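Local structure of putative ribose operon repressor (3EGC) at residues 200-205 and 210-215; 225-228 and 233-236; 51-56 and 75-80. The protein is probably a DNA-binding transcriptional repressor of the LacI family, whose sugar-binding domain would sense a small effector, although its function has not been established. All blocks are in the same frame, centred on the assembly; numbering follows the deposited sequence.

Contact 1. Residues 200-205 and 210-215; sequences GAMQAL and LRYGPD
The helix-to-strand turn of an alpha/beta unit brings Leu205, near the end of helix 195-208, against Leu210 and Tyr212 in the loop that leads to strand 217-221. The backbone link is Leu210 N to Leu205 O, 2.7 Å long and nearly straight at 164°. The donor stands well above the carbonyl plane of Leu205. Around this bond the leucine side chain spreads its two methyls over the loop. CD2 of Leu205 touches CB of Leu210 at 3.8 Å, the two side chains crossing at about a right angle. The other methyl, CD1 of Leu205, lies 3.7 Å from CA of Tyr212 and meets the ring at its edge, near its plane. Met202 comes one turn earlier on the helix. Its chain is bent at both chi2 (-58°) and chi3 (-70°), which curls the thioether toward the tyrosine. SD of Met202 is 3.8 Å from CD2 of Tyr212, an oblique Met-aromatic contact, and CE reaches CB of the same residue. Met202 also meets Phe229 of the second subunit. Within the loop, Arg211 and Asp215 form a two-pronged salt bridge: NE of Arg211 bonds to OD2 of Asp215 at 2.8 Å and NH2 to OD1 at 2.9 Å. Both nitrogens approach from above the carboxylate plane. OD2 of Asp215 also accepts from N of Arg211, which ties both ends of this short turn together. The hydroxyl of Tyr212 is hydrogen-bonded to Pro232 O. Met202 and Tyr212 both pack on Ile218 of strand 217-221, while Leu205 rests on Leu181 of helix 174-181.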
ATOM      1  N   GLY A 200      -5.613 -10.914   9.947  1.00 29.64           N
ATOM      2  CA  GLY A 200      -5.509 -12.227  10.589  1.00 29.98           C
ATOM      3  C   GLY A 200      -6.560 -12.517  11.663  1.00 30.96           C
ATOM      4  O   GLY A 200      -7.116 -13.633  11.735  1.00 31.23           O
ATOM      5  N   ALA A 201      -6.853 -11.534  12.511  1.00 31.10           N
ATOM      6  CA  ALA A 201      -8.018 -11.657  13.444  1.00 31.91           C
ATOM      7  C   ALA A 201      -9.375 -11.828  12.729  1.00 32.01           C
ATOM      8  O   ALA A 201     -10.169 -12.639  13.142  1.00 32.16           O
ATOM      9  CB  ALA A 201      -8.077 -10.453  14.491  1.00 30.84           C
ATOM     10  N   MET A 202      -9.613 -11.088  11.645  1.00 32.07           N
ATOM     11  CA  MET A 202     -10.802 -11.329  10.818  1.00 32.36           C
ATOM     12  C   MET A 202     -10.781 -12.750  10.246  1.00 32.92           C
ATOM     13  O   MET A 202     -11.769 -13.420  10.242  1.00 32.34           O
ATOM     14  CB  MET A 202     -10.987 -10.261   9.700  1.00 31.13           C
ATOM     15  CG  MET A 202     -11.340  -8.808  10.202  1.00 32.47           C
ATOM     16  SD  MET A 202     -12.861  -8.555  11.242  1.00 23.69           S
ATOM     17  CE  MET A 202     -14.099  -8.863   9.990  1.00 31.24           C
ATOM     18  N   GLN A 203      -9.630 -13.192   9.753  1.00 33.81           N
ATOM     19  CA  GLN A 203      -9.513 -14.557   9.279  1.00 34.11           C
ATOM     20  C   GLN A 203      -9.832 -15.562  10.367  1.00 34.85           C
ATOM     21  O   GLN A 203     -10.576 -16.514  10.126  1.00 34.65           O
ATOM     22  CB  GLN A 203      -8.158 -14.837   8.636  1.00 33.63           C
ATOM     23  CG  GLN A 203      -8.047 -14.208   7.249  1.00 32.36           C
ATOM     24  CD  GLN A 203      -6.634 -13.873   6.842  1.00 33.36           C
ATOM     25  OE1 GLN A 203      -6.421 -13.255   5.777  1.00 34.95           O
ATOM     26  NE2 GLN A 203      -5.657 -14.263   7.669  1.00 29.62           N
ATOM     27  N   ALA A 204      -9.266 -15.359  11.554  1.00 34.91           N
ATOM     28  CA  ALA A 204      -9.561 -16.265  12.673  1.00 35.34           C
ATOM     29  C   ALA A 204     -11.070 -16.343  12.959  1.00 35.93           C
ATOM     30  O   ALA A 204     -11.598 -17.402  13.134  1.00 35.14           O
ATOM     31  CB  ALA A 204      -8.794 -15.875  13.933  1.00 34.59           C
ATOM     32  N   LEU A 205     -11.739 -15.198  13.023  1.00 36.92           N
ATOM     33  CA  LEU A 205     -13.160 -15.186  13.351  1.00 38.48           C
ATOM     34  C   LEU A 205     -13.919 -16.239  12.555  1.00 39.41           C
ATOM     35  O   LEU A 205     -14.521 -17.162  13.125  1.00 39.14           O
ATOM     36  CB  LEU A 205     -13.781 -13.810  13.179  1.00 37.47           C
ATOM     37  CG  LEU A 205     -13.325 -12.816  14.267  1.00 37.97           C
ATOM     38  CD1 LEU A 205     -13.918 -11.425  14.037  1.00 35.64           C
ATOM     39  CD2 LEU A 205     -13.629 -13.324  15.677  1.00 35.82           C
ATOM     40  N   LEU A 210     -16.938 -17.416  14.320  1.00 41.46           N
ATOM     41  CA  LEU A 210     -17.371 -16.332  15.194  1.00 40.95           C
ATOM     42  C   LEU A 210     -17.787 -15.103  14.415  1.00 40.77           C
ATOM     43  O   LEU A 210     -17.413 -14.934  13.290  1.00 40.98           O
ATOM     44  CB  LEU A 210     -16.318 -15.996  16.245  1.00 40.69           C
ATOM     45  CG  LEU A 210     -15.872 -17.133  17.191  1.00 40.24           C
ATOM     46  CD1 LEU A 210     -14.767 -16.685  18.143  1.00 38.54           C
ATOM     47  CD2 LEU A 210     -17.069 -17.604  17.987  1.00 39.89           C
ATOM     48  N   ARG A 211     -18.590 -14.243  15.012  1.00 41.06           N
ATOM     49  CA  ARG A 211     -19.102 -13.101  14.284  1.00 40.98           C
ATOM     50  C   ARG A 211     -18.479 -11.797  14.749  1.00 40.74           C
ATOM     51  O   ARG A 211     -18.602 -11.407  15.933  1.00 39.56           O
ATOM     52  CB  ARG A 211     -20.621 -13.031  14.370  1.00 41.30           C
ATOM     53  CG  ARG A 211     -21.331 -14.220  13.703  1.00 43.29           C
ATOM     54  CD  ARG A 211     -22.725 -14.365  14.318  1.00 45.76           C
ATOM     55  NE  ARG A 211     -22.685 -14.463  15.783  1.00 46.38           N
ATOM     56  CZ  ARG A 211     -23.755 -14.305  16.562  1.00 47.66           C
ATOM     57  NH1 ARG A 211     -24.927 -14.064  16.014  1.00 47.37           N
ATOM     58  NH2 ARG A 211     -23.660 -14.355  17.890  1.00 45.68           N
ATOM     59  N   TYR A 212     -17.773 -11.156  13.811  1.00 40.09           N
ATOM     60  CA  TYR A 212     -17.287  -9.833  14.055  1.00 40.29           C
ATOM     61  C   TYR A 212     -18.511  -9.055  14.491  1.00 40.51           C
ATOM     62  O   TYR A 212     -19.536  -9.121  13.833  1.00 40.36           O
ATOM     63  CB  TYR A 212     -16.683  -9.206  12.802  1.00 39.74           C
ATOM     64  CG  TYR A 212     -16.495  -7.733  12.988  1.00 38.43           C
ATOM     65  CD1 TYR A 212     -17.422  -6.813  12.494  1.00 36.75           C
ATOM     66  CD2 TYR A 212     -15.419  -7.247  13.710  1.00 36.98           C
ATOM     67  CE1 TYR A 212     -17.276  -5.455  12.692  1.00 35.29           C
ATOM     68  CE2 TYR A 212     -15.245  -5.877  13.896  1.00 36.86           C
ATOM     69  CZ  TYR A 212     -16.175  -4.985  13.404  1.00 36.28           C
ATOM     70  OH  TYR A 212     -15.971  -3.634  13.624  1.00 34.30           O
ATOM     71  N   GLY A 213     -18.406  -8.335  15.603  1.00 40.49           N
ATOM     72  CA  GLY A 213     -19.541  -7.630  16.125  1.00 41.13           C
ATOM     73  C   GLY A 213     -20.089  -8.267  17.385  1.00 41.26           C
ATOM     74  O   GLY A 213     -19.513  -8.133  18.435  1.00 42.30           O
ATOM     75  N   PRO A 214     -21.209  -8.988  17.275  1.00 41.58           N
ATOM     76  CA  PRO A 214     -21.876  -9.652  18.410  1.00 41.11           C
ATOM     77  C   PRO A 214     -20.986 -10.631  19.214  1.00 40.46           C
ATOM     78  O   PRO A 214     -21.091 -10.700  20.433  1.00 39.18           O
ATOM     79  CB  PRO A 214     -23.017 -10.426  17.739  1.00 41.05           C
ATOM     80  CG  PRO A 214     -23.137  -9.866  16.336  1.00 41.86           C
ATOM     81  CD  PRO A 214     -21.785  -9.393  15.971  1.00 41.76           C
ATOM     82  N   ASP A 215     -20.133 -11.390  18.527  1.00 39.82           N
ATOM     83  CA  ASP A 215     -19.184 -12.301  19.206  1.00 38.78           C
ATOM     84  C   ASP A 215     -17.867 -11.657  19.656  1.00 37.71           C
ATOM     85  O   ASP A 215     -17.433 -11.883  20.778  1.00 37.12           O
ATOM     86  CB  ASP A 215     -18.884 -13.522  18.330  1.00 39.24           C
ATOM     87  CG  ASP A 215     -20.114 -14.399  18.086  1.00 41.16           C
ATOM     88  OD1 ASP A 215     -20.979 -14.508  18.978  1.00 44.42           O
ATOM     89  OD2 ASP A 215     -20.224 -14.982  17.003  1.00 41.70           O
TER

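Contact 2. Residues 225-228 and 233-236; sequences PWMA and PLPV
Met227 and Leu234 meet where the connection between strands 217-221 and 236-238 folds back on itself. Met227 O accepts from Leu234 N at 2.8 Å, an almost straight bond of 176°. The donor is tilted 33° from the carbonyl plane. Beside it, CB of Met227 packs on CB of Leu234 at 3.8 Å. The methionine chain continues nearly straight past CG, and this carries SD of Met227 to CG1 of Val236, 3.4 Å away. The two side chains cross there at about a right angle. This half is buried: Met227 also touches His195 and Ser220, and Leu234 packs on Tyr212, Ile218 and Thr198. On the dimer side, the buried Trp226 stacks its ring on Trp226 of the second subunit. The other half is looser and partly exposed. Ala228 and Pro233 touch only lightly, with Ala228 O 4.2 Å from Pro233 CG. CB of Ala228 points away from the facing segment, and both residues lean on His274. The arrangement is a strand-to-strand connection in which a short 3-10 turn is closed onto the chain entering the next strand, within the periplasmic-binding-protein-like fold of the LacI family.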
ATOM      1  N   PRO A 225      -9.694   2.469   4.695  1.00 30.18           N
ATOM      2  CA  PRO A 225     -11.096   2.620   4.257  1.00 30.16           C
ATOM      3  C   PRO A 225     -11.973   1.375   4.469  1.00 29.76           C
ATOM      4  O   PRO A 225     -13.056   1.502   4.969  1.00 30.51           O
ATOM      5  CB  PRO A 225     -10.975   2.982   2.751  1.00 30.04           C
ATOM      6  CG  PRO A 225      -9.573   3.810   2.728  1.00 30.56           C
ATOM      7  CD  PRO A 225      -8.714   2.975   3.704  1.00 30.36           C
ATOM      8  N   TRP A 226     -11.493   0.184   4.153  1.00 29.89           N
ATOM      9  CA  TRP A 226     -12.304  -1.004   4.362  1.00 30.02           C
ATOM     10  C   TRP A 226     -12.815  -1.182   5.793  1.00 29.93           C
ATOM     11  O   TRP A 226     -13.873  -1.684   5.987  1.00 29.15           O
ATOM     12  CB  TRP A 226     -11.637  -2.263   3.814  1.00 29.55           C
ATOM     13  CG  TRP A 226     -10.445  -2.731   4.574  1.00 30.56           C
ATOM     14  CD1 TRP A 226      -9.115  -2.486   4.275  1.00 30.58           C
ATOM     15  CD2 TRP A 226     -10.443  -3.543   5.779  1.00 30.85           C
ATOM     16  NE1 TRP A 226      -8.321  -3.077   5.212  1.00 32.00           N
ATOM     17  CE2 TRP A 226      -9.091  -3.739   6.140  1.00 29.15           C
ATOM     18  CE3 TRP A 226     -11.452  -4.172   6.527  1.00 30.77           C
ATOM     19  CZ2 TRP A 226      -8.710  -4.512   7.217  1.00 30.08           C
ATOM     20  CZ3 TRP A 226     -11.087  -4.948   7.617  1.00 31.93           C
ATOM     21  CH2 TRP A 226      -9.720  -5.096   7.973  1.00 33.16           C
ATOM     22  N   MET A 227     -12.080  -0.699   6.787  1.00 30.95           N
ATOM     23  CA  MET A 227     -12.533  -0.806   8.180  1.00 31.81           C
ATOM     24  C   MET A 227     -13.853  -0.095   8.440  1.00 33.16           C
ATOM     25  O   MET A 227     -14.617  -0.462   9.348  1.00 32.90           O
ATOM     26  CB  MET A 227     -11.479  -0.303   9.155  1.00 31.22           C
ATOM     27  CG  MET A 227     -10.263  -1.323   9.349  1.00 31.10           C
ATOM     28  SD  MET A 227      -8.849  -0.470  10.021  1.00 26.48           S
ATOM     29  CE  MET A 227      -7.682  -1.832   9.677  1.00 30.95           C
ATOM     30  N   ALA A 228     -14.137   0.921   7.636  1.00 34.01           N
ATOM     31  CA  ALA A 228     -15.402   1.598   7.781  1.00 35.81           C
ATOM     32  C   ALA A 228     -16.570   0.908   7.040  1.00 36.69           C
ATOM     33  O   ALA A 228     -17.699   1.376   7.119  1.00 37.44           O
ATOM     34  CB  ALA A 228     -15.275   3.087   7.401  1.00 35.95           C
ATOM     35  N   PRO A 233     -18.622  -0.278  12.091  1.00 39.80           N
ATOM     36  CA  PRO A 233     -17.305   0.174  11.619  1.00 39.05           C
ATOM     37  C   PRO A 233     -16.216  -0.108  12.628  1.00 38.63           C
ATOM     38  O   PRO A 233     -16.399   0.065  13.850  1.00 39.36           O
ATOM     39  CB  PRO A 233     -17.499   1.673  11.426  1.00 39.18           C
ATOM     40  CG  PRO A 233     -18.987   1.803  11.061  1.00 39.37           C
ATOM     41  CD  PRO A 233     -19.668   0.747  11.913  1.00 39.31           C
ATOM     42  N   LEU A 234     -15.057  -0.491  12.128  1.00 37.50           N
ATOM     43  CA  LEU A 234     -13.984  -0.870  13.005  1.00 36.69           C
ATOM     44  C   LEU A 234     -13.211   0.363  13.479  1.00 36.17           C
ATOM     45  O   LEU A 234     -12.550   1.031  12.680  1.00 36.51           O
ATOM     46  CB  LEU A 234     -13.082  -1.847  12.279  1.00 37.42           C
ATOM     47  CG  LEU A 234     -12.338  -2.852  13.154  1.00 35.95           C
ATOM     48  CD1 LEU A 234     -12.098  -4.035  12.275  1.00 35.25           C
ATOM     49  CD2 LEU A 234     -11.043  -2.243  13.653  1.00 36.34           C
ATOM     50  N   PRO A 235     -13.292   0.685  14.786  1.00 35.54           N
ATOM     51  CA  PRO A 235     -12.568   1.876  15.239  1.00 34.72           C
ATOM     52  C   PRO A 235     -11.044   1.732  15.164  1.00 34.17           C
ATOM     53  O   PRO A 235     -10.503   0.674  15.434  1.00 33.14           O
ATOM     54  CB  PRO A 235     -13.052   2.072  16.673  1.00 34.90           C
ATOM     55  CG  PRO A 235     -14.278   1.071  16.831  1.00 35.06           C
ATOM     56  CD  PRO A 235     -13.962  -0.019  15.893  1.00 34.84           C
ATOM     57  N   VAL A 236     -10.375   2.806  14.762  1.00 33.51           N
ATOM     58  CA  VAL A 236      -8.978   2.723  14.441  1.00 33.69           C
ATOM     59  C   VAL A 236      -8.178   3.803  15.058  1.00 32.38           C
ATOM     60  O   VAL A 236      -8.633   4.908  15.169  1.00 32.62           O
ATOM     61  CB  VAL A 236      -8.699   2.857  12.924  1.00 34.26           C
ATOM     62  CG1 VAL A 236      -7.915   1.653  12.462  1.00 35.57           C
ATOM     63  CG2 VAL A 236      -9.965   3.006  12.182  1.00 33.76           C
TER

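Contact 3. Residues 51-56 and 75-80; sequences VREREA and GEHDYL
Helix 50-62 is tied to helix 78-82 and the loop before it by Glu53, which meets both Tyr79 and His77. The hydroxyl of Tyr79 donates to OE1 of Glu53 at 2.6 Å, using the anti lone pair of that oxygen. OE1 lies near the plane of the phenol ring, at its edge. OE1 of Glu53 also lies at the edge of the His77 ring, 2.9 Å from His77 CD2. The bond from His77 NE2 to Glu53 OE2 is weak, at 3.3 Å. Carboxylate and imidazole are nearly coplanar, 25° apart. Glu53 holds CG anti to its own N (chi1 178°) and stays extended beyond it, which carries the carboxylate to Tyr79 and His77. Both segments belong to one half of a periplasmic-binding-protein-like domain, where such helices flank a parallel sheet. Strand 67-70 of that sheet lies between the two helices in sequence, and Glu53 and Leu80 both touch its Leu70. OE2 of Glu53 takes a further bond from Ser73 N, in the loop after this strand. On the outer side, Arg54 lays its aliphatic part over one face of the Tyr79 ring. CG of Arg54 sits 3.8 Å from the centroid of the Tyr79 ring in a CH-pi contact. The guanidinium is farther off: CZ of Arg54 is 5.8 Å from the Tyr79 centroid, too far for more than a slight cation-pi effect. Leu80 CG covers the opposite ring face.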
ATOM      1  N   VAL A  51      19.399  -9.364   6.925  1.00 35.45           N
ATOM      2  CA  VAL A  51      20.581  -9.588   6.114  1.00 35.13           C
ATOM      3  C   VAL A  51      20.487  -8.722   4.831  1.00 35.09           C
ATOM      4  O   VAL A  51      21.448  -8.130   4.371  1.00 35.77           O
ATOM      5  CB  VAL A  51      20.735 -11.103   5.744  1.00 35.64           C
ATOM      6  CG1 VAL A  51      21.758 -11.300   4.627  1.00 35.16           C
ATOM      7  CG2 VAL A  51      21.124 -11.958   6.975  1.00 35.54           C
ATOM      8  N   ARG A  52      19.312  -8.652   4.247  1.00 34.35           N
ATOM      9  CA  ARG A  52      19.048  -7.649   3.251  1.00 34.65           C
ATOM     10  C   ARG A  52      19.152  -6.185   3.737  1.00 33.69           C
ATOM     11  O   ARG A  52      19.636  -5.355   3.007  1.00 32.44           O
ATOM     12  CB  ARG A  52      17.689  -7.909   2.569  1.00 34.29           C
ATOM     13  CG  ARG A  52      17.729  -9.149   1.731  1.00 36.58           C
ATOM     14  CD  ARG A  52      16.327  -9.694   1.368  1.00 38.72           C
ATOM     15  NE  ARG A  52      15.551  -8.650   0.718  1.00 38.01           N
ATOM     16  CZ  ARG A  52      14.335  -8.830   0.246  1.00 40.17           C
ATOM     17  NH1 ARG A  52      13.681  -7.805  -0.309  1.00 38.79           N
ATOM     18  NH2 ARG A  52      13.778 -10.040   0.333  1.00 40.18           N
ATOM     19  N   GLU A  53      18.724  -5.897   4.964  1.00 33.41           N
ATOM     20  CA  GLU A  53      18.882  -4.554   5.497  1.00 34.37           C
ATOM     21  C   GLU A  53      20.376  -4.110   5.526  1.00 34.70           C
ATOM     22  O   GLU A  53      20.748  -3.008   5.091  1.00 34.20           O
ATOM     23  CB  GLU A  53      18.242  -4.428   6.889  1.00 33.75           C
ATOM     24  CG  GLU A  53      18.418  -3.061   7.490  1.00 34.20           C
ATOM     25  CD  GLU A  53      18.065  -3.034   8.968  1.00 37.11           C
ATOM     26  OE1 GLU A  53      19.006  -2.976   9.798  1.00 40.67           O
ATOM     27  OE2 GLU A  53      16.873  -3.068   9.320  1.00 33.81           O
ATOM     28  N   ARG A  54      21.211  -4.989   6.061  1.00 35.50           N
ATOM     29  CA  ARG A  54      22.625  -4.724   6.202  1.00 35.98           C
ATOM     30  C   ARG A  54      23.255  -4.590   4.819  1.00 35.50           C
ATOM     31  O   ARG A  54      24.117  -3.775   4.615  1.00 35.46           O
ATOM     32  CB  ARG A  54      23.279  -5.876   6.977  1.00 36.23           C
ATOM     33  CG  ARG A  54      24.652  -5.566   7.456  1.00 39.68           C
ATOM     34  CD  ARG A  54      25.145  -6.672   8.468  1.00 45.96           C
ATOM     35  NE  ARG A  54      24.129  -7.639   8.877  1.00 48.81           N
ATOM     36  CZ  ARG A  54      24.247  -8.978   8.830  1.00 50.61           C
ATOM     37  NH1 ARG A  54      25.340  -9.557   8.356  1.00 52.44           N
ATOM     38  NH2 ARG A  54      23.252  -9.740   9.285  1.00 49.83           N
ATOM     39  N   GLU A  55      22.809  -5.374   3.853  1.00 34.88           N
ATOM     40  CA  GLU A  55      23.329  -5.228   2.509  1.00 35.20           C
ATOM     41  C   GLU A  55      22.921  -3.937   1.840  1.00 34.40           C
ATOM     42  O   GLU A  55      23.704  -3.332   1.060  1.00 33.98           O
ATOM     43  CB  GLU A  55      22.915  -6.408   1.607  1.00 35.73           C
ATOM     44  CG  GLU A  55      23.530  -7.731   2.083  1.00 40.03           C
ATOM     45  CD  GLU A  55      23.128  -8.957   1.258  1.00 45.95           C
ATOM     46  OE1 GLU A  55      23.901  -9.961   1.288  1.00 48.34           O
ATOM     47  OE2 GLU A  55      22.044  -8.938   0.622  1.00 47.87           O
ATOM     48  N   ALA A  56      21.681  -3.515   2.094  1.00 33.01           N
ATOM     49  CA  ALA A  56      21.254  -2.236   1.561  1.00 32.23           C
ATOM     50  C   ALA A  56      22.089  -1.101   2.176  1.00 31.72           C
ATOM     51  O   ALA A  56      22.555  -0.204   1.446  1.00 30.99           O
ATOM     52  CB  ALA A  56      19.809  -2.030   1.753  1.00 31.66           C
ATOM     53  N   GLY A  75      15.776  -7.424  14.295  1.00 39.36           N
ATOM     54  CA  GLY A  75      17.077  -8.025  14.416  1.00 40.18           C
ATOM     55  C   GLY A  75      18.026  -7.046  15.119  1.00 40.68           C
ATOM     56  O   GLY A  75      17.584  -5.983  15.559  1.00 40.57           O
ATOM     57  N   GLU A  76      19.314  -7.401  15.193  1.00 40.73           N
ATOM     58  CA  GLU A  76      20.333  -6.578  15.853  1.00 41.54           C
ATOM     59  C   GLU A  76      20.789  -5.422  14.974  1.00 40.89           C
ATOM     60  O   GLU A  76      20.991  -5.579  13.812  1.00 40.84           O
ATOM     61  CB  GLU A  76      21.576  -7.415  16.243  1.00 42.09           C
ATOM     62  CG  GLU A  76      22.504  -6.726  17.297  1.00 45.54           C
ATOM     63  CD  GLU A  76      23.828  -7.452  17.532  1.00 49.29           C
ATOM     64  OE1 GLU A  76      24.370  -8.033  16.565  1.00 49.49           O
ATOM     65  OE2 GLU A  76      24.331  -7.426  18.686  1.00 50.75           O
ATOM     66  N   HIS A  77      20.987  -4.247  15.548  1.00 40.86           N
ATOM     67  CA  HIS A  77      21.428  -3.114  14.735  1.00 40.26           C
ATOM     68  C   HIS A  77      22.781  -2.519  15.128  1.00 40.37           C
ATOM     69  O   HIS A  77      23.156  -1.465  14.658  1.00 40.17           O
ATOM     70  CB  HIS A  77      20.320  -2.067  14.691  1.00 39.37           C
ATOM     71  CG  HIS A  77      19.085  -2.554  13.998  1.00 39.07           C
ATOM     72  ND1 HIS A  77      18.030  -3.143  14.667  1.00 38.26           N
ATOM     73  CD2 HIS A  77      18.774  -2.609  12.683  1.00 37.75           C
ATOM     74  CE1 HIS A  77      17.113  -3.507  13.789  1.00 37.94           C
ATOM     75  NE2 HIS A  77      17.541  -3.198  12.581  1.00 38.72           N
ATOM     76  N   ASP A  78      23.532  -3.217  15.970  1.00 41.30           N
ATOM     77  CA  ASP A  78      24.839  -2.753  16.399  1.00 41.48           C
ATOM     78  C   ASP A  78      25.829  -2.562  15.252  1.00 41.69           C
ATOM     79  O   ASP A  78      26.701  -1.708  15.342  1.00 42.52           O
ATOM     80  CB  ASP A  78      25.420  -3.676  17.396  1.00 42.48           C
ATOM     81  N   TYR A  79      25.694  -3.346  14.191  1.00 41.52           N
ATOM     82  CA  TYR A  79      26.516  -3.211  13.019  1.00 41.70           C
ATOM     83  C   TYR A  79      26.436  -1.798  12.480  1.00 42.78           C
ATOM     84  O   TYR A  79      27.348  -1.334  11.802  1.00 42.93           O
ATOM     85  CB  TYR A  79      26.092  -4.212  11.917  1.00 41.64           C
ATOM     86  CG  TYR A  79      24.848  -3.786  11.115  1.00 40.86           C
ATOM     87  CD1 TYR A  79      24.964  -2.996   9.957  1.00 39.80           C
ATOM     88  CD2 TYR A  79      23.569  -4.162  11.532  1.00 39.20           C
ATOM     89  CE1 TYR A  79      23.836  -2.630   9.234  1.00 39.64           C
ATOM     90  CE2 TYR A  79      22.435  -3.789  10.828  1.00 38.47           C
ATOM     91  CZ  TYR A  79      22.563  -3.026   9.686  1.00 39.50           C
ATOM     92  OH  TYR A  79      21.431  -2.644   9.008  1.00 39.53           O
ATOM     93  N   LEU A  80      25.338  -1.101  12.741  1.00 43.38           N
ATOM     94  CA  LEU A  80      25.268   0.287  12.300  1.00 44.08           C
ATOM     95  C   LEU A  80      26.313   1.107  13.005  1.00 44.83           C
ATOM     96  O   LEU A  80      26.942   2.036  12.442  1.00 44.53           O
ATOM     97  CB  LEU A  80      23.879   0.879  12.538  1.00 43.89           C
ATOM     98  CG  LEU A  80      22.777   0.341  11.609  1.00 43.50           C
ATOM     99  CD1 LEU A  80      21.404   0.696  12.126  1.00 41.28           C
ATOM    100  CD2 LEU A  80      23.005   0.850  10.197  1.00 42.09           C
TER

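From the N terminus, contact 3 comes first and closes a loop that runs from helix 50-62 through strand 67-70 to helix 78-82. Contact 1 follows later and closes the end of helix 195-208 onto the loop leading to strand 217-221. Contact 2 closes a short loop, 229-232, within the connection between strands 217-221 and 236-238. The three are in series, so none nests in or crosses another. Contacts 1 and 2 touch: Tyr212 OH lies 3.5 Å from Leu234 CA, which joins the two loops at either end of strand 217-221. Contact 3 lies on the opposite side of the chain's centre, with its centre about 37 Å from that of contact 1. All three reach the second subunit.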